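Local coordinates for protein serine--tRNA ligase, cytoplasmic (Candida albicans, PDB 3QO8) that attaches serine to tRNA(Ser) in two steps, first activating serine with ATP to Ser-AMP and then transferring it to the acceptor end of the tRNA, at residues A[131-136]-A[327-333]; A[175-180]-A[292-298]. The contacts are given in a common frame with arbitrary orientation. Residue numbers count along the deposited sequence, not the author numbering.

Contact 1 of 2, residues A[131-136]-A[327-333]; sequences WTPENY and YQSLGLP. With SSA (5'-O-(N-(L-seryl)-sulfamoyl)adenosine), chain D.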
loop_
_atom_site.group_PDB
_atom_site.type_symbol
_atom_site.label_atom_id
_atom_site.label_comp_id
_atom_site.label_asym_id
_atom_site.label_seq_id
_atom_site.Cartn_x
_atom_site.Cartn_y
_atom_site.Cartn_z
ATOM N N TRP A 131 -8.199 -29.803 -15.084
ATOM C CA TRP A 131 -9.637 -29.662 -14.884
ATOM C C TRP A 131 -10.234 -28.729 -15.925
ATOM O O TRP A 131 -9.660 -27.690 -16.231
ATOM C CB TRP A 131 -9.958 -29.134 -13.476
ATOM C CG TRP A 131 -11.443 -29.055 -13.210
ATOM C CD1 TRP A 131 -12.257 -30.074 -12.788
ATOM C CD2 TRP A 131 -12.288 -27.907 -13.366
ATOM N NE1 TRP A 131 -13.551 -29.624 -12.661
ATOM C CE2 TRP A 131 -13.597 -28.298 -13.004
ATOM C CE3 TRP A 131 -12.063 -26.578 -13.753
ATOM C CZ2 TRP A 131 -14.677 -27.418 -13.043
ATOM C CZ3 TRP A 131 -13.135 -25.701 -13.776
ATOM C CH2 TRP A 131 -14.427 -26.126 -13.433
ATOM N N THR A 132 -11.378 -29.112 -16.486
ATOM C CA THR A 132 -12.142 -28.203 -17.329
ATOM C C THR A 132 -13.563 -28.090 -16.822
ATOM O O THR A 132 -14.118 -29.037 -16.271
ATOM C CB THR A 132 -12.199 -28.643 -18.824
ATOM O OG1 THR A 132 -12.593 -30.017 -18.909
ATOM C CG2 THR A 132 -10.846 -28.440 -19.499
ATOM N N PRO A 133 -14.162 -26.919 -17.018
ATOM C CA PRO A 133 -15.566 -26.736 -16.665
ATOM C C PRO A 133 -16.495 -27.499 -17.602
ATOM O O PRO A 133 -16.064 -28.091 -18.607
ATOM C CB PRO A 133 -15.770 -25.226 -16.821
ATOM C CG PRO A 133 -14.737 -24.805 -17.808
ATOM C CD PRO A 133 -13.548 -25.692 -17.544
ATOM N N GLU A 134 -17.775 -27.475 -17.249
ATOM C CA GLU A 134 -18.831 -28.135 -18.004
ATOM C C GLU A 134 -19.019 -27.446 -19.348
ATOM O O GLU A 134 -18.888 -26.228 -19.454
ATOM C CB GLU A 134 -20.131 -28.085 -17.193
ATOM C CG GLU A 134 -21.353 -28.677 -17.870
ATOM C CD GLU A 134 -22.608 -28.543 -17.016
ATOM O OE1 GLU A 134 -22.501 -28.069 -15.862
ATOM O OE2 GLU A 134 -23.701 -28.911 -17.499
ATOM N N ASN A 135 -19.320 -28.225 -20.376
ATOM C CA ASN A 135 -19.525 -27.672 -21.710
ATOM C C ASN A 135 -18.281 -27.003 -22.273
ATOM O O ASN A 135 -18.368 -26.155 -23.157
ATOM C CB ASN A 135 -20.699 -26.691 -21.716
ATOM C CG ASN A 135 -22.013 -27.359 -21.381
ATOM O OD1 ASN A 135 -22.338 -28.422 -21.918
ATOM N ND2 ASN A 135 -22.780 -26.743 -20.482
ATOM N N TYR A 136 -17.121 -27.385 -21.759
ATOM C CA TYR A 136 -15.864 -26.936 -22.338
ATOM C C TYR A 136 -15.058 -28.157 -22.741
ATOM O O TYR A 136 -14.444 -28.834 -21.908
ATOM C CB TYR A 136 -15.076 -26.060 -21.370
ATOM C CG TYR A 136 -13.983 -25.250 -22.037
ATOM C CD1 TYR A 136 -14.275 -24.377 -23.086
ATOM C CD2 TYR A 136 -12.663 -25.350 -21.615
ATOM C CE1 TYR A 136 -13.271 -23.620 -23.698
ATOM C CE2 TYR A 136 -11.652 -24.599 -22.220
ATOM C CZ TYR A 136 -11.964 -23.737 -23.252
ATOM O OH TYR A 136 -10.960 -23.003 -23.843
ATOM N N TYR A 327 -11.144 -22.104 -7.989
ATOM C CA TYR A 327 -11.157 -21.872 -9.441
ATOM C C TYR A 327 -12.253 -22.649 -10.152
ATOM O O TYR A 327 -12.836 -22.177 -11.137
ATOM C CB TYR A 327 -9.762 -22.063 -10.070
ATOM C CG TYR A 327 -8.902 -20.951 -9.557
ATOM C CD1 TYR A 327 -8.987 -19.689 -10.113
ATOM C CD2 TYR A 327 -8.096 -21.127 -8.443
ATOM C CE1 TYR A 327 -8.255 -18.629 -9.598
ATOM C CE2 TYR A 327 -7.358 -20.069 -7.921
ATOM C CZ TYR A 327 -7.446 -18.829 -8.503
ATOM O OH TYR A 327 -6.731 -17.766 -7.980
ATOM N N GLN A 328 -12.563 -23.830 -9.637
ATOM C CA GLN A 328 -13.689 -24.574 -10.188
ATOM C C GLN A 328 -14.973 -23.771 -10.028
ATOM O O GLN A 328 -15.819 -23.748 -10.927
ATOM C CB GLN A 328 -13.830 -25.928 -9.502
ATOM C CG GLN A 328 -12.728 -26.878 -9.870
ATOM C CD GLN A 328 -12.953 -28.245 -9.289
ATOM O OE1 GLN A 328 -14.083 -28.607 -8.968
ATOM N NE2 GLN A 328 -11.880 -29.018 -9.149
ATOM N N SER A 329 -15.100 -23.100 -8.887
ATOM C CA SER A 329 -16.302 -22.324 -8.578
ATOM C C SER A 329 -16.435 -21.111 -9.501
ATOM O O SER A 329 -17.529 -20.585 -9.705
ATOM C CB SER A 329 -16.300 -21.887 -7.107
ATOM O OG SER A 329 -15.574 -20.684 -6.921
ATOM N N LEU A 330 -15.316 -20.676 -10.071
ATOM C CA LEU A 330 -15.332 -19.582 -11.034
ATOM C C LEU A 330 -15.415 -20.092 -12.467
ATOM O O LEU A 330 -15.485 -19.299 -13.406
ATOM C CB LEU A 330 -14.077 -18.715 -10.883
ATOM C CG LEU A 330 -13.976 -17.880 -9.607
ATOM C CD1 LEU A 330 -12.542 -17.370 -9.394
ATOM C CD2 LEU A 330 -14.958 -16.723 -9.697
ATOM N N GLY A 331 -15.392 -21.413 -12.635
ATOM C CA GLY A 331 -15.505 -22.012 -13.957
ATOM C C GLY A 331 -14.288 -21.774 -14.838
ATOM O O GLY A 331 -14.403 -21.647 -16.061
ATOM N N LEU A 332 -13.108 -21.731 -14.229
ATOM C CA LEU A 332 -11.886 -21.447 -14.984
ATOM C C LEU A 332 -11.083 -22.735 -15.174
ATOM O O LEU A 332 -10.706 -23.370 -14.188
ATOM C CB LEU A 332 -11.042 -20.365 -14.270
ATOM C CG LEU A 332 -11.750 -19.028 -14.009
ATOM C CD1 LEU A 332 -10.903 -18.046 -13.189
ATOM C CD2 LEU A 332 -12.192 -18.373 -15.321
ATOM N N PRO A 333 -10.819 -23.129 -16.443
ATOM C CA PRO A 333 -10.045 -24.358 -16.675
ATOM C C PRO A 333 -8.640 -24.157 -16.139
ATOM O O PRO A 333 -8.139 -23.042 -16.216
ATOM C CB PRO A 333 -9.984 -24.477 -18.213
ATOM C CG PRO A 333 -10.946 -23.467 -18.751
ATOM C CD PRO A 333 -11.092 -22.397 -17.694
HETATM N N10 SSA D . -21.864 -27.627 -12.329
HETATM C CA SSA D . -22.540 -26.382 -12.638
HETATM C CB SSA D . -22.812 -25.633 -11.337
HETATM O OG SSA D . -23.410 -24.361 -11.614
HETATM C C9 SSA D . -21.676 -25.549 -13.546
HETATM O O9 SSA D . -22.073 -24.478 -13.972
HETATM N N8 SSA D . -20.473 -26.042 -13.840
HETATM S S1 SSA D . -19.392 -25.174 -14.651
HETATM O O1S SSA D . -18.112 -25.816 -14.551
HETATM O O2S SSA D . -19.792 -25.065 -16.029
HETATM O "O5'" SSA D . -19.329 -23.762 -14.040
HETATM C "C5'" SSA D . -18.559 -23.485 -12.873
HETATM C "C4'" SSA D . -19.033 -22.153 -12.300
HETATM O "O4'" SSA D . -18.586 -21.058 -13.105
HETATM C "C3'" SSA D . -20.550 -22.063 -12.276
HETATM O "O3'" SSA D . -21.063 -22.402 -10.985
HETATM C "C2'" SSA D . -20.858 -20.619 -12.601
HETATM O "O2'" SSA D . -21.015 -19.871 -11.398
HETATM C "C1'" SSA D . -19.632 -20.109 -13.333
HETATM N N9 SSA D . -19.985 -20.034 -14.770
HETATM C C8 SSA D . -19.614 -20.884 -15.745
HETATM N N7 SSA D . -20.163 -20.464 -16.911
HETATM C C5 SSA D . -20.882 -19.349 -16.654
HETATM C C6 SSA D . -21.645 -18.492 -17.436
HETATM N N6 SSA D . -21.791 -18.700 -18.771
HETATM N N1 SSA D . -22.253 -17.438 -16.844
HETATM C C2 SSA D . -22.122 -17.209 -15.530
HETATM N N3 SSA D . -21.389 -18.018 -14.755
HETATM C C4 SSA D . -20.767 -19.091 -15.298
#
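This is packing, without any hydrogen bond between the two segments, against the C-terminal end of a helix: W131 at the end of strand 126-131, with T132, P133 and Y136 of the loop after it, meets the last turn of helix 312-329 and the loop that follows. About 350 Å² is buried. The indole of W131 is central. Q328 CG sits 3.6 Å from the centroid of the W131 six-membered ring, 13° off the normal, a CH-pi contact, while the indole edge faces L332 O (W131 CZ3 to L332 O, 3.4 Å). P333 CG touches both P133 CD (3.6 Å) and Y136 CE2 (3.7 Å). G331 closes the helix in a Schellman motif, with positive phi and bonds from G331 N to Q328 O (2.9 Å) and L332 N to Y327 O (3.1 Å). W131, P133, E134 and Q328-G331 help line a second seryl-sulfamoyl-adenosine site, separate from the catalytic pocket; E134 N donates to the ligand's O1S (3.2 Å), and a CB on G331 would clash with its O4'. Strand 126-131 pairs antiparallel with 334-338, so the contact sits at the end of that pairing, with L332 on helix 408-419 and Y327 against strands 350-358 and 363-372.

Contact 2 of 2, residues A[175-180]-A[292-298]; sequences HRGYFL and IFRVHAF. With SSA (5'-O-(N-(L-seryl)-sulfamoyl)adenosine), chain B.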
loop_
_atom_site.group_PDB
_atom_site.type_symbol
_atom_site.label_atom_id
_atom_site.label_comp_id
_atom_site.label_asym_id
_atom_site.label_seq_id
_atom_site.Cartn_x
_atom_site.Cartn_y
_atom_site.Cartn_z
ATOM N N HIS A 175 5.819 2.891 -15.428
ATOM C CA HIS A 175 5.489 1.630 -16.096
ATOM C C HIS A 175 4.661 0.670 -15.254
ATOM O O HIS A 175 4.924 0.485 -14.066
ATOM C CB HIS A 175 6.767 0.938 -16.591
ATOM C CG HIS A 175 7.414 1.631 -17.751
ATOM N ND1 HIS A 175 6.691 2.317 -18.706
ATOM C CD2 HIS A 175 8.716 1.750 -18.109
ATOM C CE1 HIS A 175 7.519 2.822 -19.603
ATOM N NE2 HIS A 175 8.754 2.494 -19.265
ATOM N N ARG A 176 3.677 0.048 -15.903
ATOM C CA ARG A 176 2.726 -0.880 -15.281
ATOM C C ARG A 176 1.711 -0.208 -14.347
ATOM O O ARG A 176 0.859 -0.892 -13.779
ATOM C CB ARG A 176 3.432 -2.027 -14.547
ATOM C CG ARG A 176 4.504 -2.734 -15.382
ATOM C CD ARG A 176 5.040 -3.935 -14.625
ATOM N NE ARG A 176 6.156 -4.597 -15.310
ATOM C CZ ARG A 176 6.010 -5.539 -16.235
ATOM N NH1 ARG A 176 7.085 -6.091 -16.794
ATOM N NH2 ARG A 176 4.794 -5.925 -16.611
ATOM N N GLY A 177 1.786 1.109 -14.197
ATOM C CA GLY A 177 0.852 1.804 -13.315
ATOM C C GLY A 177 -0.566 1.742 -13.841
ATOM O O GLY A 177 -0.760 1.763 -15.042
ATOM N N TYR A 178 -1.565 1.691 -12.956
ATOM C CA TYR A 178 -2.954 1.638 -13.410
ATOM C C TYR A 178 -3.925 2.153 -12.366
ATOM O O TYR A 178 -3.651 2.088 -11.163
ATOM C CB TYR A 178 -3.368 0.201 -13.768
ATOM C CG TYR A 178 -3.334 -0.756 -12.588
ATOM C CD1 TYR A 178 -4.499 -1.099 -11.905
ATOM C CD2 TYR A 178 -2.134 -1.313 -12.158
ATOM C CE1 TYR A 178 -4.464 -1.975 -10.822
ATOM C CE2 TYR A 178 -2.093 -2.190 -11.083
ATOM C CZ TYR A 178 -3.256 -2.518 -10.421
ATOM O OH TYR A 178 -3.207 -3.399 -9.361
ATOM N N PHE A 179 -5.057 2.659 -12.848
ATOM C CA PHE A 179 -6.244 2.858 -12.020
ATOM C C PHE A 179 -7.214 1.754 -12.407
ATOM O O PHE A 179 -7.259 1.374 -13.574
ATOM C CB PHE A 179 -6.931 4.170 -12.373
ATOM C CG PHE A 179 -6.183 5.405 -11.951
ATOM C CD1 PHE A 179 -6.666 6.197 -10.910
ATOM C CD2 PHE A 179 -5.029 5.803 -12.619
ATOM C CE1 PHE A 179 -5.998 7.352 -10.523
ATOM C CE2 PHE A 179 -4.353 6.955 -12.241
ATOM C CZ PHE A 179 -4.837 7.737 -11.186
ATOM N N LEU A 180 -8.009 1.256 -11.457
ATOM C CA LEU A 180 -9.173 0.448 -11.822
ATOM C C LEU A 180 -10.379 1.372 -11.874
ATOM O O LEU A 180 -10.436 2.341 -11.117
ATOM C CB LEU A 180 -9.405 -0.671 -10.801
ATOM C CG LEU A 180 -8.276 -1.698 -10.716
ATOM C CD1 LEU A 180 -8.588 -2.689 -9.603
ATOM C CD2 LEU A 180 -8.091 -2.432 -12.058
ATOM N N ILE A 292 -3.256 -5.854 -16.437
ATOM C CA ILE A 292 -2.989 -5.919 -14.998
ATOM C C ILE A 292 -2.588 -7.343 -14.616
ATOM O O ILE A 292 -2.834 -7.801 -13.494
ATOM C CB ILE A 292 -4.215 -5.471 -14.166
ATOM C CG1 ILE A 292 -5.460 -6.269 -14.565
ATOM C CG2 ILE A 292 -4.457 -3.981 -14.352
ATOM C CD1 ILE A 292 -6.675 -5.964 -13.701
ATOM N N PHE A 293 -1.971 -8.040 -15.567
ATOM C CA PHE A 293 -1.539 -9.413 -15.352
ATOM C C PHE A 293 -0.269 -9.437 -14.533
ATOM O O PHE A 293 -0.134 -10.235 -13.615
ATOM C CB PHE A 293 -1.310 -10.137 -16.694
ATOM C CG PHE A 293 -0.810 -11.556 -16.536
ATOM C CD1 PHE A 293 -1.700 -12.619 -16.491
ATOM C CD2 PHE A 293 0.543 -11.817 -16.405
ATOM C CE1 PHE A 293 -1.244 -13.923 -16.340
ATOM C CE2 PHE A 293 1.006 -13.114 -16.247
ATOM C CZ PHE A 293 0.105 -14.170 -16.213
ATOM N N ARG A 294 0.673 -8.570 -14.882
ATOM C CA ARG A 294 1.920 -8.470 -14.148
ATOM C C ARG A 294 2.169 -7.011 -13.841
ATOM O O ARG A 294 2.532 -6.241 -14.735
ATOM C CB ARG A 294 3.105 -9.017 -14.961
ATOM C CG ARG A 294 4.414 -8.914 -14.184
ATOM C CD ARG A 294 5.625 -9.444 -14.962
ATOM N NE ARG A 294 5.492 -10.864 -15.240
ATOM C CZ ARG A 294 5.701 -11.827 -14.346
ATOM N NH1 ARG A 294 6.060 -11.520 -13.103
ATOM N NH2 ARG A 294 5.551 -13.100 -14.697
ATOM N N VAL A 295 1.956 -6.630 -12.582
ATOM C CA VAL A 295 2.014 -5.225 -12.181
ATOM C C VAL A 295 2.877 -5.057 -10.943
ATOM O O VAL A 295 3.369 -6.039 -10.397
ATOM C CB VAL A 295 0.601 -4.672 -11.907
ATOM C CG1 VAL A 295 -0.173 -4.494 -13.226
ATOM C CG2 VAL A 295 -0.153 -5.605 -10.946
ATOM N N HIS A 296 3.074 -3.812 -10.501
ATOM C CA HIS A 296 3.930 -3.540 -9.339
ATOM C C HIS A 296 3.153 -3.568 -8.017
ATOM O O HIS A 296 3.753 -3.663 -6.956
ATOM C CB HIS A 296 4.632 -2.180 -9.473
ATOM C CG HIS A 296 5.661 -2.142 -10.563
ATOM N ND1 HIS A 296 6.803 -2.919 -10.537
ATOM C CD2 HIS A 296 5.714 -1.433 -11.715
ATOM C CE1 HIS A 296 7.510 -2.696 -11.634
ATOM N NE2 HIS A 296 6.874 -1.794 -12.360
ATOM N N ALA A 297 1.829 -3.470 -8.096
ATOM C CA ALA A 297 0.958 -3.440 -6.911
ATOM C C ALA A 297 -0.293 -4.227 -7.240
ATOM O O ALA A 297 -0.895 -4.020 -8.296
ATOM C CB ALA A 297 0.584 -1.980 -6.538
ATOM N N PHE A 298 -0.666 -5.162 -6.377
ATOM C CA PHE A 298 -1.863 -5.968 -6.611
ATOM C C PHE A 298 -2.396 -6.478 -5.286
ATOM O O PHE A 298 -1.673 -6.462 -4.280
ATOM C CB PHE A 298 -1.581 -7.133 -7.600
ATOM C CG PHE A 298 -0.564 -8.136 -7.107
ATOM C CD1 PHE A 298 -0.963 -9.273 -6.422
ATOM C CD2 PHE A 298 0.794 -7.942 -7.338
ATOM C CE1 PHE A 298 -0.019 -10.209 -5.975
ATOM C CE2 PHE A 298 1.737 -8.843 -6.879
ATOM C CZ PHE A 298 1.340 -9.985 -6.205
HETATM N N10 SSA B . 2.893 -16.222 -0.750
HETATM C CA SSA B . 3.055 -16.998 -1.977
HETATM C CB SSA B . 1.748 -17.714 -2.320
HETATM O OG SSA B . 0.750 -16.765 -2.744
HETATM C C9 SSA B . 3.466 -16.104 -3.113
HETATM O O9 SSA B . 3.519 -14.887 -2.983
HETATM N N8 SSA B . 3.757 -16.713 -4.258
HETATM S S1 SSA B . 3.916 -15.930 -5.646
HETATM O O1S SSA B . 5.097 -15.117 -5.706
HETATM O O2S SSA B . 3.930 -16.888 -6.702
HETATM O "O5'" SSA B . 2.680 -15.038 -5.877
HETATM C "C5'" SSA B . 1.369 -15.569 -5.790
HETATM C "C4'" SSA B . 0.555 -15.110 -7.004
HETATM O "O4'" SSA B . 0.455 -13.685 -7.107
HETATM C "C3'" SSA B . 1.143 -15.536 -8.331
HETATM O "O3'" SSA B . 0.847 -16.918 -8.578
HETATM C "C2'" SSA B . 0.433 -14.579 -9.281
HETATM O "O2'" SSA B . -0.908 -15.035 -9.543
HETATM C "C1'" SSA B . 0.335 -13.288 -8.467
HETATM N N9 SSA B . 1.446 -12.377 -8.814
HETATM C C8 SSA B . 2.749 -12.549 -8.539
HETATM N N7 SSA B . 3.438 -11.500 -9.039
HETATM C C5 SSA B . 2.547 -10.674 -9.618
HETATM C C6 SSA B . 2.662 -9.461 -10.269
HETATM N N6 SSA B . 3.885 -8.906 -10.413
HETATM N N1 SSA B . 1.550 -8.857 -10.749
HETATM C C2 SSA B . 0.347 -9.425 -10.599
HETATM N N3 SSA B . 0.205 -10.594 -9.962
HETATM C C4 SSA B . 1.294 -11.236 -9.479
HETATM O O HOH W 1 1.597 -1.464 -11.167
#
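Side chains of R176 and Y178, in the segment leading into strand 179-181, reach over residues 292-298, whose backbone holds the adenine of the ligand. R176, with positive phi, extends its side chain (chi2 and chi3 both t) so that NH2 donates to R294 O at 3.0 Å; NH1 is bonded to the carbonyls of S284 and K287. On the way its CD lies over the H296 ring, 4.0 Å from the centroid and 27° off the normal. H296, in the m rotamer, gives ND1 to R279 O, and a water joins its N (2.9 Å) to R176 O (2.8 Å). Y178 adopts chi1 p, placing OH 2.6 Å from A297 O in a hydrogen bond; I292 CG2 stands 3.9 Å from its ring centroid, 15° off the normal, and V295 CG1 is 3.7 Å from Y178 CE2. R294 bends at chi3 (m) and forms salt bridges with E281 and D288. V295 N donates to adenine N1 (2.9 Å) and V295 O accepts from N6 (2.9 Å), while F298, chi1 p, lays its ring face against the base (F298 CE2 to C5, 3.4 Å). Antiparallel strands 269-278 and 297-307, joined by the loop holding R279 and V295, form class II motif 2, here occupied by a seryl-adenylate analogue.

From the N terminus, the chain passes the long helices 30-65 and 74-107 and strand 126-131 before entering contact 1 at 131-136. It reaches contact 2 at 175-180, which runs into strand 179-181, and 111 residues later comes back at 292-298 to close that loop. Strand 297-307 and helix 312-329 follow, and 327-333 completes contact 1, so contact 2 is nested inside its 190-residue loop. Their centres lie 26 Å apart and their nearest atoms about 10 Å. Strands 126-131 and 297-307, one at each contact, belong to the same mixed sheet. Contact 2 also borders the second subunit, since L180 pairs antiparallel with a strand of that chain.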